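Local coordinates for protein sensor histidine kinase (Pseudomonas syringae pv. tomato, PDB 3CIT) that probably senses a signal through its GAF domain, the part in this structure, and relays it as a two-component phosphorelay histidine kinase, at residues P97-L102 against T114-N119; M46-L51 against E70-L75; L14-D19 against Q135-L140. One frame throughout, in Å; residues are numbered along the deposited sequence.

The three contacts show a GAF domain layering sheet against helices. Interactions 1 and 2 share the antiparallel sheet: strands 111-119 and 48-53 are neighbours in it, the centres of the two interactions lie about 8 Å apart, and Leu50 N bonds to Val116 O. Interaction 2 closes before interaction 1 opens. Interaction 3 links the first and last helices, nesting both others in the loop it closes. Its centre is about 17 Å from that of interaction 1, yet Leu102 CB meets Ala138 CB, so the sheet touches helix 128-156. Interactions 2 and 3, centres about 21 Å apart, do not meet: terminal helices join on one side of the sheet, while 70-75 packs on the other.

Interaction 1: residues P97-L102 against T114-N119; sequences PCVLLL and TLVLAN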
ATOM      1  N   PRO A  97     -12.693 -20.431   7.348  1.00 21.58           N
ATOM      2  CA  PRO A  97     -11.662 -20.034   8.304  1.00 21.38           C
ATOM      3  C   PRO A  97     -10.565 -19.060   7.841  1.00 20.98           C
ATOM      4  O   PRO A  97      -9.770 -18.643   8.662  1.00 20.36           O
ATOM      5  CB  PRO A  97     -11.045 -21.360   8.752  1.00 21.40           C
ATOM      6  CG  PRO A  97     -11.448 -22.361   7.766  1.00 22.00           C
ATOM      7  CD  PRO A  97     -12.688 -21.881   7.070  1.00 22.08           C
ATOM      8  N   CYS A  98     -10.507 -18.763   6.555  1.00 19.62           N
ATOM      9  CA  CYS A  98      -9.526 -17.836   5.988  1.00 20.81           C
ATOM     10  C   CYS A  98     -10.301 -16.904   5.059  1.00 20.66           C
ATOM     11  O   CYS A  98     -11.053 -17.373   4.196  1.00 21.59           O
ATOM     12  CB  CYS A  98      -8.442 -18.635   5.195  1.00 21.27           C
ATOM     13  SG  CYS A  98      -7.405 -19.476   6.316  1.00 26.99           S
ATOM     14  N   VAL A  99     -10.060 -15.603   5.203  1.00 19.65           N
ATOM     15  CA  VAL A  99     -10.684 -14.571   4.390  1.00 20.03           C
ATOM     16  C   VAL A  99      -9.661 -13.493   4.036  1.00 19.09           C
ATOM     17  O   VAL A  99      -8.884 -13.065   4.884  1.00 18.19           O
ATOM     18  CB  VAL A  99     -11.865 -13.939   5.135  1.00 20.02           C
ATOM     19  CG1 VAL A  99     -12.489 -12.750   4.318  1.00 22.62           C
ATOM     20  CG2 VAL A  99     -12.908 -15.019   5.444  1.00 21.39           C
ATOM     21  N   LEU A 100      -9.699 -13.062   2.785  1.00 19.47           N
ATOM     22  CA  LEU A 100      -8.887 -11.948   2.274  1.00 20.26           C
ATOM     23  C   LEU A 100      -9.835 -10.848   1.790  1.00 20.11           C
ATOM     24  O   LEU A 100     -10.732 -11.099   0.958  1.00 20.78           O
ATOM     25  CB  LEU A 100      -7.982 -12.450   1.149  1.00 20.73           C
ATOM     26  CG  LEU A 100      -7.088 -11.443   0.435  1.00 19.98           C
ATOM     27  CD1 LEU A 100      -6.049 -10.759   1.384  1.00 18.77           C
ATOM     28  CD2 LEU A 100      -6.409 -12.019  -0.863  1.00 20.82           C
ATOM     29  N   LEU A 101      -9.650  -9.642   2.319  1.00 21.20           N
ATOM     30  CA  LEU A 101     -10.431  -8.470   1.927  1.00 21.37           C
ATOM     31  C   LEU A 101      -9.574  -7.575   1.044  1.00 22.52           C
ATOM     32  O   LEU A 101      -8.426  -7.286   1.408  1.00 21.97           O
ATOM     33  CB  LEU A 101     -10.853  -7.709   3.187  1.00 21.09           C
ATOM     34  CG  LEU A 101     -11.662  -8.500   4.231  1.00 22.78           C
ATOM     35  CD1 LEU A 101     -12.052  -7.551   5.360  1.00 24.26           C
ATOM     36  CD2 LEU A 101     -12.870  -9.099   3.604  1.00 22.41           C
ATOM     37  N   LEU A 102     -10.127  -7.144  -0.092  1.00 21.58           N
ATOM     38  CA  LEU A 102      -9.479  -6.224  -1.029  1.00 21.72           C
ATOM     39  C   LEU A 102     -10.461  -5.069  -1.316  1.00 21.97           C
ATOM     40  O   LEU A 102     -11.433  -5.237  -2.040  1.00 21.42           O
ATOM     41  CB  LEU A 102      -9.095  -6.936  -2.329  1.00 21.89           C
ATOM     42  CG  LEU A 102      -8.357  -8.275  -2.117  1.00 23.41           C
ATOM     43  CD1 LEU A 102      -8.436  -9.222  -3.284  1.00 25.73           C
ATOM     44  CD2 LEU A 102      -6.888  -7.956  -1.697  1.00 25.36           C
ATOM     45  N   THR A 114     -15.814  -4.064  -1.310  1.00 20.60           N
ATOM     46  CA  THR A 114     -14.737  -4.978  -0.968  1.00 22.23           C
ATOM     47  C   THR A 114     -14.897  -6.243  -1.753  1.00 21.55           C
ATOM     48  O   THR A 114     -15.996  -6.809  -1.796  1.00 20.30           O
ATOM     49  CB  THR A 114     -14.740  -5.458   0.510  1.00 23.84           C
ATOM     50  OG1 THR A 114     -15.220  -4.416   1.347  1.00 28.98           O
ATOM     51  CG2 THR A 114     -13.343  -5.839   0.860  1.00 23.34           C
ATOM     52  N   LEU A 115     -13.807  -6.683  -2.370  1.00 21.53           N
ATOM     53  CA  LEU A 115     -13.726  -8.024  -2.903  1.00 21.99           C
ATOM     54  C   LEU A 115     -13.332  -8.932  -1.737  1.00 23.32           C
ATOM     55  O   LEU A 115     -12.335  -8.660  -1.041  1.00 24.56           O
ATOM     56  CB  LEU A 115     -12.711  -8.031  -4.065  1.00 23.35           C
ATOM     57  CG  LEU A 115     -12.514  -9.272  -4.914  1.00 24.28           C
ATOM     58  CD1 LEU A 115     -13.834  -9.642  -5.581  1.00 22.97           C
ATOM     59  CD2 LEU A 115     -11.356  -9.034  -5.975  1.00 23.00           C
ATOM     60  N   VAL A 116     -14.124  -9.971  -1.486  1.00 21.98           N
ATOM     61  CA  VAL A 116     -13.956 -10.829  -0.337  1.00 21.67           C
ATOM     62  C   VAL A 116     -13.668 -12.218  -0.888  1.00 22.45           C
ATOM     63  O   VAL A 116     -14.521 -12.814  -1.554  1.00 22.61           O
ATOM     64  CB  VAL A 116     -15.213 -10.869   0.573  1.00 21.99           C
ATOM     65  CG1 VAL A 116     -14.985 -11.809   1.851  1.00 21.68           C
ATOM     66  CG2 VAL A 116     -15.651  -9.455   1.058  1.00 21.16           C
ATOM     67  N   LEU A 117     -12.457 -12.715  -0.672  1.00 21.73           N
ATOM     68  CA  LEU A 117     -12.121 -14.083  -1.030  1.00 21.39           C
ATOM     69  C   LEU A 117     -12.074 -14.877   0.259  1.00 21.76           C
ATOM     70  O   LEU A 117     -11.667 -14.363   1.313  1.00 22.11           O
ATOM     71  CB  LEU A 117     -10.755 -14.146  -1.730  1.00 21.66           C
ATOM     72  CG  LEU A 117     -10.508 -13.124  -2.852  1.00 24.68           C
ATOM     73  CD1 LEU A 117      -9.125 -13.420  -3.556  1.00 23.15           C
ATOM     74  CD2 LEU A 117     -11.644 -13.084  -3.816  1.00 24.22           C
ATOM     75  N   ALA A 118     -12.481 -16.143   0.202  1.00 20.42           N
ATOM     76  CA  ALA A 118     -12.573 -16.943   1.409  1.00 19.66           C
ATOM     77  C   ALA A 118     -12.321 -18.388   1.082  1.00 20.54           C
ATOM     78  O   ALA A 118     -12.559 -18.804  -0.042  1.00 22.48           O
ATOM     79  CB  ALA A 118     -13.958 -16.787   2.059  1.00 18.92           C
ATOM     80  N   ASN A 119     -11.852 -19.163   2.048  1.00 20.20           N
ATOM     81  CA  ASN A 119     -11.583 -20.569   1.806  1.00 20.04           C
ATOM     82  C   ASN A 119     -12.230 -21.438   2.884  1.00 20.56           C
ATOM     83  O   ASN A 119     -12.289 -21.055   4.056  1.00 19.79           O
ATOM     84  CB  ASN A 119     -10.075 -20.810   1.726  1.00 20.41           C
ATOM     85  CG  ASN A 119      -9.727 -22.066   0.956  1.00 21.36           C
ATOM     86  OD1 ASN A 119     -10.144 -22.222  -0.212  1.00 20.01           O
ATOM     87  ND2 ASN A 119      -9.016 -23.023   1.623  1.00 20.67           N
TER
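Val99 and Ala118 face each other in the beta hairpin of strands 98-105 and 111-119, in the middle of the antiparallel GAF sheet. Their pair is non-hydrogen-bonded; on one side of it Asn119 N bonds to Cys98 O, and on the other Leu100 and Leu117 exchange two bonds, Leu100 N to Leu117 O being 2.8 Å. Leu102 and Leu115 repeat that pair of hydrogen bonds.

On the face carrying Val99, Leu101, Val116 and Ala118, Val116 is the hub. Its CG1 lies 3.6 Å from Val99 CG1, CG1 standing anti to the backbone N in both residues (chi1 176° in Val99), while its CG2 meets Leu101 CD2 at 3.8 Å, the two side chains lying side by side. On the other face Leu100 CD2 reaches Leu117 CD1 at 4.1 Å, and Leu102 CD1 crosses to Leu115 CD2 at 4.0 Å.

Farther out, Leu75 packs on Val99 and Val116, whereas Leu115 and Leu117 meet helix 29-43 and Leu102 meets helix 128-156. At the strand's end the Asn119 amide is held from both ends: ND2 bonds to Val121 O, and OD1 to Asp47 N and to an oxygen of a glycerol that probably comes from the crystallisation liquor.

Interaction 2: residues M46-L51 against E70-L75; sequences MDHGLL and ERLSTL
The face of the sheet that carries His48 and Leu50 on strand 48-53 is covered at His48, Gly49 and Leu50 by the segment 70-75, on the short helix 69-72 and a turn, where Arg71, Leu72 and Leu75 make the contact. No hydrogen bond crosses it. Leu72 is central: both its methyls rest against one backbone oxygen, CD1 and CD2 each 3.5 Å from Gly49 O, and CD2 also lies 3.8 Å from His48 CB. Leu72 CG comes to the edge of the imidazole, near the ring plane.

Arg71 crosses the same ring obliquely, its CB 3.7 Å from His48 NE2. Its chain is extended from CG to NE; beyond it NH1 bonds to His95 O, and NE to a glycerol. Ring and guanidinium planes end 31° apart. Both ring nitrogens are engaged, which should fix the rotation of the imidazole: ND1 donates to Asp47 OD1 (2.9 Å), which lies in the ring plane while being met from above its own carboxylate plane, and NE2 pairs with Ser68 OG.

In this GAF domain a type I turn runs from Leu72 to Leu75, closed by Leu75 N to Leu72 O at 3.1 Å. Separately, Thr74 grips the oxygen of the residue before the turn, its OG1 giving a 2.6 Å bond to Arg71 O, which also accepts from Thr74 N. Leu75, the last residue of the turn, points toward the strand, its CD1 4.1 Å from Leu50 CD2. Leu50 takes the crowded position, CG between backbone N and carbonyl carbon (chi1 56°), and slides past both leucines in the opposite direction.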
HETATM    1  N   MSE A  46      -8.683 -20.103  -3.732  1.00 21.76           N
HETATM    2  CA  MSE A  46      -9.654 -19.913  -2.643  1.00 22.51           C
HETATM    3  C   MSE A  46     -11.051 -20.222  -3.185  1.00 22.60           C
HETATM    4  O   MSE A  46     -11.434 -19.701  -4.225  1.00 24.20           O
HETATM    5  CB  MSE A  46      -9.506 -18.494  -2.064  1.00 21.65           C
HETATM    6  CG  MSE A  46      -8.107 -18.346  -1.398  1.00 21.78           C
HETATM    7 SE   MSE A  46      -7.780 -16.653  -0.486  0.80 24.35          SE
HETATM    8  CE  MSE A  46      -9.008 -16.761   1.026  1.00 21.83           C
ATOM      9  N   ASP A  47     -11.775 -21.097  -2.490  1.00 22.50           N
ATOM     10  CA  ASP A  47     -12.969 -21.728  -3.050  1.00 22.06           C
ATOM     11  C   ASP A  47     -14.275 -20.971  -2.909  1.00 22.04           C
ATOM     12  O   ASP A  47     -15.284 -21.436  -3.425  1.00 20.33           O
ATOM     13  CB  ASP A  47     -13.119 -23.205  -2.608  1.00 22.80           C
ATOM     14  CG  ASP A  47     -13.274 -23.401  -1.115  1.00 22.97           C
ATOM     15  OD1 ASP A  47     -13.304 -22.429  -0.310  1.00 20.40           O
ATOM     16  OD2 ASP A  47     -13.411 -24.588  -0.714  1.00 24.86           O
ATOM     17  N   HIS A  48     -14.253 -19.804  -2.251  1.00 20.16           N
ATOM     18  CA  HIS A  48     -15.443 -18.955  -2.099  1.00 21.36           C
ATOM     19  C   HIS A  48     -15.069 -17.498  -2.283  1.00 21.31           C
ATOM     20  O   HIS A  48     -13.921 -17.105  -2.063  1.00 20.83           O
ATOM     21  CB  HIS A  48     -16.066 -19.103  -0.702  1.00 20.94           C
ATOM     22  CG  HIS A  48     -16.734 -20.417  -0.459  1.00 21.35           C
ATOM     23  ND1 HIS A  48     -16.035 -21.565  -0.166  1.00 22.83           N
ATOM     24  CD2 HIS A  48     -18.046 -20.761  -0.441  1.00 21.22           C
ATOM     25  CE1 HIS A  48     -16.886 -22.569  -0.018  1.00 23.67           C
ATOM     26  NE2 HIS A  48     -18.111 -22.113  -0.201  1.00 22.39           N
ATOM     27  N   GLY A  49     -16.056 -16.690  -2.645  1.00 22.15           N
ATOM     28  CA  GLY A  49     -15.846 -15.269  -2.697  1.00 20.87           C
ATOM     29  C   GLY A  49     -17.122 -14.523  -2.908  1.00 21.39           C
ATOM     30  O   GLY A  49     -18.146 -15.076  -3.348  1.00 20.70           O
ATOM     31  N   LEU A  50     -17.092 -13.261  -2.546  1.00 20.97           N
ATOM     32  CA  LEU A  50     -18.163 -12.381  -2.924  1.00 21.89           C
ATOM     33  C   LEU A  50     -17.631 -10.969  -3.163  1.00 20.98           C
ATOM     34  O   LEU A  50     -16.489 -10.638  -2.824  1.00 20.25           O
ATOM     35  CB  LEU A  50     -19.298 -12.458  -1.888  1.00 24.05           C
ATOM     36  CG  LEU A  50     -19.019 -12.175  -0.435  1.00 23.99           C
ATOM     37  CD1 LEU A  50     -18.802 -10.706  -0.246  1.00 28.80           C
ATOM     38  CD2 LEU A  50     -20.175 -12.670   0.463  1.00 24.06           C
ATOM     39  N   LEU A  51     -18.478 -10.161  -3.776  1.00 21.17           N
ATOM     40  CA  LEU A  51     -18.238  -8.744  -3.937  1.00 21.54           C
ATOM     41  C   LEU A  51     -19.333  -7.969  -3.201  1.00 21.65           C
ATOM     42  O   LEU A  51     -20.530  -8.238  -3.363  1.00 21.75           O
ATOM     43  CB  LEU A  51     -18.225  -8.389  -5.418  1.00 20.56           C
ATOM     44  CG  LEU A  51     -17.924  -6.941  -5.748  1.00 22.52           C
ATOM     45  CD1 LEU A  51     -16.460  -6.526  -5.289  1.00 22.79           C
ATOM     46  CD2 LEU A  51     -18.106  -6.727  -7.249  1.00 22.37           C
ATOM     47  N   GLU A  70     -24.513 -20.951   0.840  1.00 23.13           N
ATOM     48  CA  GLU A  70     -24.681 -21.355   2.236  1.00 23.09           C
ATOM     49  C   GLU A  70     -23.492 -20.867   3.068  1.00 21.54           C
ATOM     50  O   GLU A  70     -23.668 -20.164   4.069  1.00 19.62           O
ATOM     51  CB  GLU A  70     -24.890 -22.892   2.316  1.00 23.84           C
ATOM     52  CG  GLU A  70     -24.587 -23.565   3.668  1.00 24.50           C
ATOM     53  CD  GLU A  70     -25.185 -24.959   3.866  1.00 25.72           C
ATOM     54  OE1 GLU A  70     -25.609 -25.627   2.865  1.00 31.79           O
ATOM     55  OE2 GLU A  70     -25.241 -25.386   5.038  1.00 23.43           O
ATOM     56  N   ARG A  71     -22.272 -21.204   2.655  1.00 21.00           N
ATOM     57  CA  ARG A  71     -21.097 -20.798   3.422  1.00 21.89           C
ATOM     58  C   ARG A  71     -20.878 -19.301   3.290  1.00 20.30           C
ATOM     59  O   ARG A  71     -20.527 -18.623   4.280  1.00 19.59           O
ATOM     60  CB  ARG A  71     -19.829 -21.605   3.045  1.00 23.00           C
ATOM     61  CG  ARG A  71     -19.941 -23.091   3.430  1.00 24.19           C
ATOM     62  CD  ARG A  71     -18.574 -23.820   3.490  1.00 24.50           C
ATOM     63  NE  ARG A  71     -18.813 -25.169   4.059  1.00 26.25           N
ATOM     64  CZ  ARG A  71     -18.016 -25.800   4.924  1.00 25.92           C
ATOM     65  NH1 ARG A  71     -16.903 -25.241   5.353  1.00 22.97           N
ATOM     66  NH2 ARG A  71     -18.357 -27.019   5.360  1.00 25.66           N
ATOM     67  N   LEU A  72     -21.135 -18.752   2.105  1.00 20.05           N
ATOM     68  CA  LEU A  72     -20.976 -17.298   1.917  1.00 21.16           C
ATOM     69  C   LEU A  72     -21.854 -16.503   2.906  1.00 20.42           C
ATOM     70  O   LEU A  72     -21.407 -15.459   3.390  1.00 21.07           O
ATOM     71  CB  LEU A  72     -21.313 -16.890   0.478  1.00 22.03           C
ATOM     72  CG  LEU A  72     -20.253 -17.281  -0.568  1.00 23.22           C
ATOM     73  CD1 LEU A  72     -20.793 -16.965  -1.956  1.00 25.14           C
ATOM     74  CD2 LEU A  72     -18.941 -16.600  -0.259  1.00 24.05           C
ATOM     75  N   SER A  73     -23.038 -17.031   3.240  1.00 20.95           N
ATOM     76  CA  SER A  73     -23.992 -16.335   4.135  1.00 21.13           C
ATOM     77  C   SER A  73     -23.423 -16.098   5.530  1.00 21.24           C
ATOM     78  O   SER A  73     -23.905 -15.226   6.270  1.00 20.63           O
ATOM     79  CB  SER A  73     -25.317 -17.074   4.228  1.00 21.34           C
ATOM     80  OG  SER A  73     -25.226 -18.222   5.018  1.00 20.78           O
ATOM     81  N   THR A  74     -22.436 -16.903   5.910  1.00 21.54           N
ATOM     82  CA  THR A  74     -21.836 -16.837   7.241  1.00 22.08           C
ATOM     83  C   THR A  74     -20.903 -15.653   7.415  1.00 26.01           C
ATOM     84  O   THR A  74     -20.549 -15.311   8.527  1.00 27.67           O
ATOM     85  CB  THR A  74     -21.056 -18.127   7.590  1.00 22.05           C
ATOM     86  OG1 THR A  74     -19.894 -18.262   6.756  1.00 18.69           O
ATOM     87  CG2 THR A  74     -22.002 -19.361   7.477  1.00 18.80           C
ATOM     88  N   LEU A  75     -20.491 -15.040   6.327  1.00 27.81           N
ATOM     89  CA  LEU A  75     -19.634 -13.861   6.391  1.00 29.96           C
ATOM     90  C   LEU A  75     -20.426 -12.603   6.745  1.00 32.36           C
ATOM     91  O   LEU A  75     -21.523 -12.355   6.226  1.00 31.09           O
ATOM     92  CB  LEU A  75     -18.951 -13.648   5.065  1.00 29.61           C
ATOM     93  CG  LEU A  75     -18.024 -14.744   4.566  1.00 31.08           C
ATOM     94  CD1 LEU A  75     -17.566 -14.367   3.174  1.00 32.33           C
ATOM     95  CD2 LEU A  75     -16.847 -14.938   5.519  1.00 34.05           C
TER

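Interaction 3: residues L14-D19 against Q135-L140; sequences LRLLVD and QLLATL
Helices 3-26 and 128-156 run side by side in the same direction where Leu17 and Leu137 come closest: the axes of the segments 14-19 and 135-140 are 10.2 Å apart and only 1° from parallel, and the two CA atoms are 6.3 Å from each other. These are the first and last helices of the GAF domain, brought together by a chain that builds helix 29-43 and the whole sheet in between. The interface is apolar, made by leucine side chains.

Two leucine pairs, each crossing at about a right angle, do most of the work. In one, Leu137 CD2 is set against the fork of Leu16, 4.1 Å from Leu16 CD1 and about equally far from CG and CD2, so that a single methyl meets the whole branch. In the other, Leu17 CD2 touches Leu136 CD2 at 3.9 Å, and Leu17 CD1 lies 4.0 Å from the same Leu136 CD2. Leu136 CB and CG also lie against Leu17 CD2, so this methyl meets the side chain along its length.

The surroundings extend the layer in two directions. Leu16 and Leu137 both continue onto helix 29-43, Leu16 against Arg39 and Phe43, Leu137 against Val36. Leu136 also packs on Leu17 of the second subunit, and Val18 on Glu132 of that subunit, consistent with these helices taking part in dimerization. Within the pair, Leu17 CD2 reaches in as far as the backbone of the last helix, lying 3.9 Å from Leu137 N.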
ATOM      1  N   LEU A  14       1.275 -10.932 -14.047  1.00 22.04           N
ATOM      2  CA  LEU A  14       1.116 -10.005 -15.173  1.00 22.47           C
ATOM      3  C   LEU A  14       0.011 -10.440 -16.138  1.00 22.74           C
ATOM      4  O   LEU A  14      -0.775  -9.614 -16.591  1.00 23.06           O
ATOM      5  CB  LEU A  14       2.440  -9.807 -15.899  1.00 22.02           C
ATOM      6  CG  LEU A  14       3.451  -8.988 -15.067  1.00 20.59           C
ATOM      7  CD1 LEU A  14       4.854  -9.130 -15.667  1.00 18.68           C
ATOM      8  CD2 LEU A  14       3.076  -7.533 -15.037  1.00 19.93           C
ATOM      9  N   ARG A  15      -0.054 -11.727 -16.456  1.00 23.71           N
ATOM     10  CA  ARG A  15      -1.130 -12.223 -17.320  1.00 24.74           C
ATOM     11  C   ARG A  15      -2.485 -11.916 -16.715  1.00 24.17           C
ATOM     12  O   ARG A  15      -3.379 -11.459 -17.413  1.00 24.39           O
ATOM     13  CB  ARG A  15      -1.006 -13.723 -17.562  1.00 24.85           C
ATOM     14  CG  ARG A  15       0.155 -14.129 -18.393  1.00 27.18           C
ATOM     15  CD  ARG A  15      -0.044 -15.582 -18.915  1.00 28.99           C
ATOM     16  NE  ARG A  15       0.110 -16.593 -17.854  1.00 30.67           N
ATOM     17  CZ  ARG A  15       1.279 -17.073 -17.412  1.00 32.69           C
ATOM     18  NH1 ARG A  15       2.439 -16.656 -17.913  1.00 34.13           N
ATOM     19  NH2 ARG A  15       1.289 -18.003 -16.467  1.00 35.36           N
ATOM     20  N   LEU A  16      -2.645 -12.191 -15.422  1.00 24.65           N
ATOM     21  CA  LEU A  16      -3.908 -11.956 -14.704  1.00 24.70           C
ATOM     22  C   LEU A  16      -4.327 -10.492 -14.857  1.00 24.11           C
ATOM     23  O   LEU A  16      -5.477 -10.181 -15.218  1.00 23.56           O
ATOM     24  CB  LEU A  16      -3.777 -12.302 -13.207  1.00 24.58           C
ATOM     25  CG  LEU A  16      -4.969 -11.980 -12.267  1.00 25.21           C
ATOM     26  CD1 LEU A  16      -6.129 -12.993 -12.467  1.00 21.72           C
ATOM     27  CD2 LEU A  16      -4.552 -11.897 -10.803  1.00 25.95           C
ATOM     28  N   LEU A  17      -3.390  -9.608 -14.594  1.00 22.27           N
ATOM     29  CA  LEU A  17      -3.640  -8.173 -14.613  1.00 22.36           C
ATOM     30  C   LEU A  17      -3.899  -7.618 -16.030  1.00 21.78           C
ATOM     31  O   LEU A  17      -4.903  -6.950 -16.245  1.00 22.83           O
ATOM     32  CB  LEU A  17      -2.461  -7.427 -13.963  1.00 21.72           C
ATOM     33  CG  LEU A  17      -2.307  -7.634 -12.454  1.00 21.74           C
ATOM     34  CD1 LEU A  17      -0.982  -7.130 -11.963  1.00 22.99           C
ATOM     35  CD2 LEU A  17      -3.473  -6.950 -11.775  1.00 20.98           C
ATOM     36  N   VAL A  18      -2.993  -7.876 -16.966  1.00 22.57           N
ATOM     37  CA  VAL A  18      -3.143  -7.390 -18.333  1.00 22.86           C
ATOM     38  C   VAL A  18      -4.372  -8.001 -18.986  1.00 23.75           C
ATOM     39  O   VAL A  18      -5.221  -7.275 -19.516  1.00 24.60           O
ATOM     40  CB  VAL A  18      -1.847  -7.567 -19.155  1.00 23.07           C
ATOM     41  CG1 VAL A  18      -2.078  -7.263 -20.675  1.00 23.03           C
ATOM     42  CG2 VAL A  18      -0.723  -6.666 -18.559  1.00 23.28           C
ATOM     43  N   ASP A  19      -4.519  -9.316 -18.907  1.00 24.47           N
ATOM     44  CA  ASP A  19      -5.626  -9.974 -19.568  1.00 25.43           C
ATOM     45  C   ASP A  19      -6.980  -9.560 -18.982  1.00 26.10           C
ATOM     46  O   ASP A  19      -7.919  -9.259 -19.731  1.00 25.01           O
ATOM     47  CB  ASP A  19      -5.465 -11.491 -19.510  1.00 25.77           C
ATOM     48  CG  ASP A  19      -4.327 -11.988 -20.383  1.00 29.00           C
ATOM     49  OD1 ASP A  19      -3.721 -11.163 -21.103  1.00 30.93           O
ATOM     50  OD2 ASP A  19      -4.047 -13.208 -20.377  1.00 34.81           O
ATOM     51  N   GLN A 135      -5.110  -7.044  -5.185  1.00 22.51           N
ATOM     52  CA  GLN A 135      -5.477  -5.688  -4.794  1.00 22.00           C
ATOM     53  C   GLN A 135      -5.536  -4.747  -5.999  1.00 22.69           C
ATOM     54  O   GLN A 135      -6.467  -3.955  -6.148  1.00 22.38           O
ATOM     55  CB  GLN A 135      -4.530  -5.133  -3.717  1.00 23.51           C
ATOM     56  CG  GLN A 135      -4.928  -3.692  -3.306  1.00 23.96           C
ATOM     57  CD  GLN A 135      -6.384  -3.585  -2.711  1.00 29.61           C
ATOM     58  OE1 GLN A 135      -7.390  -3.199  -3.407  1.00 29.13           O
ATOM     59  NE2 GLN A 135      -6.491  -3.943  -1.428  1.00 29.50           N
ATOM     60  N   LEU A 136      -4.549  -4.819  -6.886  1.00 21.99           N
ATOM     61  CA  LEU A 136      -4.632  -4.024  -8.117  1.00 21.13           C
ATOM     62  C   LEU A 136      -5.822  -4.437  -8.999  1.00 20.77           C
ATOM     63  O   LEU A 136      -6.494  -3.596  -9.599  1.00 19.90           O
ATOM     64  CB  LEU A 136      -3.329  -4.096  -8.916  1.00 21.03           C
ATOM     65  CG  LEU A 136      -3.303  -3.242 -10.194  1.00 21.76           C
ATOM     66  CD1 LEU A 136      -3.526  -1.741  -9.864  1.00 20.03           C
ATOM     67  CD2 LEU A 136      -1.979  -3.443 -10.941  1.00 19.86           C
ATOM     68  N   LEU A 137      -6.071  -5.729  -9.142  1.00 22.37           N
ATOM     69  CA  LEU A 137      -7.263  -6.173  -9.907  1.00 22.16           C
ATOM     70  C   LEU A 137      -8.571  -5.550  -9.334  1.00 21.26           C
ATOM     71  O   LEU A 137      -9.462  -5.100 -10.098  1.00 20.82           O
ATOM     72  CB  LEU A 137      -7.364  -7.682  -9.874  1.00 23.24           C
ATOM     73  CG  LEU A 137      -8.309  -8.325 -10.856  1.00 25.12           C
ATOM     74  CD1 LEU A 137      -7.925  -7.863 -12.269  1.00 25.86           C
ATOM     75  CD2 LEU A 137      -8.143  -9.850 -10.693  1.00 24.28           C
ATOM     76  N   ALA A 138      -8.677  -5.501  -8.003  1.00 21.39           N
ATOM     77  CA  ALA A 138      -9.813  -4.827  -7.339  1.00 20.85           C
ATOM     78  C   ALA A 138      -9.871  -3.341  -7.679  1.00 20.21           C
ATOM     79  O   ALA A 138     -10.927  -2.794  -7.905  1.00 20.31           O
ATOM     80  CB  ALA A 138      -9.801  -5.027  -5.796  1.00 20.91           C
ATOM     81  N   THR A 139      -8.723  -2.699  -7.703  1.00 20.73           N
ATOM     82  CA  THR A 139      -8.615  -1.303  -8.065  1.00 20.18           C
ATOM     83  C   THR A 139      -9.036  -1.048  -9.510  1.00 20.14           C
ATOM     84  O   THR A 139      -9.726  -0.058  -9.814  1.00 20.19           O
ATOM     85  CB  THR A 139      -7.179  -0.807  -7.763  1.00 20.31           C
ATOM     86  OG1 THR A 139      -7.007  -0.744  -6.337  1.00 19.62           O
ATOM     87  CG2 THR A 139      -6.934   0.542  -8.379  1.00 21.30           C
ATOM     88  N   LEU A 140      -8.650  -1.940 -10.417  1.00 19.56           N
ATOM     89  CA  LEU A 140      -9.070  -1.837 -11.815  1.00 20.21           C
ATOM     90  C   LEU A 140     -10.591  -1.998 -11.946  1.00 19.95           C
ATOM     91  O   LEU A 140     -11.264  -1.183 -12.582  1.00 19.44           O
ATOM     92  CB  LEU A 140      -8.367  -2.883 -12.675  1.00 20.42           C
ATOM     93  CG  LEU A 140      -6.896  -2.614 -12.883  1.00 20.87           C
ATOM     94  CD1 LEU A 140      -6.248  -3.850 -13.498  1.00 21.14           C
ATOM     95  CD2 LEU A 140      -6.695  -1.350 -13.763  1.00 22.79           C
TER